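Side-chain contact in metal-dependent phosphohydrolase, HDOD domain-containing (Geobacter sulfurreducens, PDB 3HC1), which is of unknown function but binds iron at a two-metal centre of HD-domain type, consistent with a metal-dependent phosphohydrolase: residues Arg258-Leu261 with Glu262-Ser266. Sequence-based numbering, arbitrary orientation.
Sequences RTLL and ENHPS
Arg258 and Glu262, one turn apart on the same helical face, form a salt bridge in which NH1 of Arg258 gives a hydrogen bond to OE2 of Glu262 at 3.1 Å. The bond is nearly straight, 166° at the hydrogen, and OE2 lies in the guanidinium plane, yet the donor comes at OE2 from above the carboxylate plane, the two flat groups being turned 52° apart. Arg258 gets there by a bend at chi3 (37°), which turns the guanidinium so that its edge, at NH1, meets OE2, while CG and CD lie alongside OE2. In the backbone of the same two residues, Glu262 N bonds to Arg258 O at 2.8 Å, and one residue on, Asn263 N bonds to Thr259 O at 3.0 Å. With Glu262 replaced by an alanine, the carboxylate goes, and the guanidinium would probably lose this partner and be freer to swing on its bent chain. Further along, His264 leads toward helix 266-273: its N makes a weak bond to Leu261 O, and its ND1 accepts from Ser266 N at 3.0 Å, a side-chain cap near the start of that helix. That bond lies close to the ring plane, while Pro265 CD lies above one face, offset toward the rim. Phe236 meets the same ring edge-to-face, and Glu239 takes a weak bond from NE2, tying the junction to helix 229-243, which carries Asp238, a ligand of the HD-domain type iron centre in this all-helical protein. Packing is lighter: Thr259 and Asn263 run side by side, CG2 of Thr259 being 3.4 Å from ND2 of Asn263, and CD2 of Leu260 comes to 4.3 Å from CD2 of His264, at the ring edge.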
loop_
_atom_site.group_PDB
_atom_site.type_symbol
_atom_site.label_atom_id
_atom_site.label_comp_id
_atom_site.label_asym_id
_atom_site.label_seq_id
_atom_site.Cartn_x
_atom_site.Cartn_y
_atom_site.Cartn_z
ATOM N N ARG A 258 8.940 19.045 -6.983
ATOM C CA ARG A 258 10.236 18.412 -6.978
ATOM C C ARG A 258 10.961 18.771 -5.688
ATOM O O ARG A 258 11.490 17.902 -5.000
ATOM C CB ARG A 258 11.074 18.830 -8.200
ATOM C CG ARG A 258 12.361 18.034 -8.353
ATOM C CD ARG A 258 13.298 18.548 -9.409
ATOM N NE ARG A 258 13.341 20.019 -9.529
ATOM C CZ ARG A 258 14.067 20.834 -8.770
ATOM N NH1 ARG A 258 14.873 20.361 -7.816
ATOM N NH2 ARG A 258 13.990 22.145 -8.967
ATOM N N THR A 259 10.979 20.054 -5.351
ATOM C CA THR A 259 11.626 20.512 -4.130
ATOM C C THR A 259 11.025 19.882 -2.886
ATOM O O THR A 259 11.758 19.425 -2.017
ATOM C CB THR A 259 11.591 22.043 -4.033
ATOM O OG1 THR A 259 12.495 22.555 -5.009
ATOM C CG2 THR A 259 12.020 22.535 -2.663
ATOM N N LEU A 260 9.695 19.852 -2.791
ATOM C CA LEU A 260 9.037 19.144 -1.691
ATOM C C LEU A 260 9.554 17.697 -1.584
ATOM O O LEU A 260 10.003 17.245 -0.520
ATOM C CB LEU A 260 7.536 19.156 -1.876
ATOM C CG LEU A 260 6.662 18.523 -0.805
ATOM C CD1 LEU A 260 5.251 19.200 -0.844
ATOM C CD2 LEU A 260 6.583 16.966 -0.976
ATOM N N LEU A 261 9.514 16.981 -2.690
ATOM C CA LEU A 261 9.882 15.572 -2.671
ATOM C C LEU A 261 11.354 15.404 -2.287
ATOM O O LEU A 261 11.728 14.518 -1.494
ATOM C CB LEU A 261 9.596 14.929 -4.018
ATOM C CG LEU A 261 8.144 14.885 -4.498
ATOM C CD1 LEU A 261 8.148 14.430 -5.959
ATOM C CD2 LEU A 261 7.279 14.010 -3.630
ATOM N N GLU A 262 12.206 16.274 -2.822
ATOM C CA GLU A 262 13.636 16.206 -2.512
ATOM C C GLU A 262 13.950 16.452 -1.046
ATOM O O GLU A 262 14.890 15.856 -0.537
ATOM C CB GLU A 262 14.437 17.169 -3.369
ATOM C CG GLU A 262 14.707 16.608 -4.778
ATOM C CD GLU A 262 15.428 17.610 -5.700
ATOM O OE1 GLU A 262 16.015 18.600 -5.209
ATOM O OE2 GLU A 262 15.405 17.393 -6.944
ATOM N N ASN A 263 13.213 17.386 -0.418
ATOM C CA ASN A 263 13.404 17.776 0.982
ATOM C C ASN A 263 12.490 17.023 1.980
ATOM O O ASN A 263 12.480 17.315 3.178
ATOM C CB ASN A 263 13.114 19.286 1.155
ATOM C CG ASN A 263 14.010 20.161 0.311
ATOM O OD1 ASN A 263 15.038 19.731 -0.143
ATOM N ND2 ASN A 263 13.586 21.379 0.066
ATOM N N HIS A 264 11.731 16.063 1.487
ATOM C CA HIS A 264 10.757 15.328 2.307
ATOM C C HIS A 264 11.403 14.726 3.579
ATOM O O HIS A 264 12.523 14.227 3.516
ATOM C CB HIS A 264 10.130 14.226 1.470
ATOM C CG HIS A 264 8.881 13.617 2.070
ATOM N ND1 HIS A 264 8.919 12.683 3.084
ATOM C CD2 HIS A 264 7.582 13.727 1.715
ATOM C CE1 HIS A 264 7.684 12.300 3.377
ATOM N NE2 HIS A 264 6.852 12.924 2.562
ATOM N N PRO A 265 10.693 14.787 4.719
ATOM C CA PRO A 265 11.268 14.297 5.978
ATOM C C PRO A 265 11.588 12.802 6.026
ATOM O O PRO A 265 12.378 12.371 6.883
ATOM C CB PRO A 265 10.192 14.662 7.021
ATOM C CG PRO A 265 8.983 15.003 6.273
ATOM C CD PRO A 265 9.426 15.509 4.951
ATOM N N SER A 266 10.998 12.019 5.128
ATOM C CA SER A 266 11.251 10.590 5.109
ATOM C C SER A 266 12.718 10.277 4.822
ATOM O O SER A 266 13.209 9.278 5.296
ATOM C CB SER A 266 10.393 9.864 4.089
ATOM O OG SER A 266 9.067 9.756 4.515
#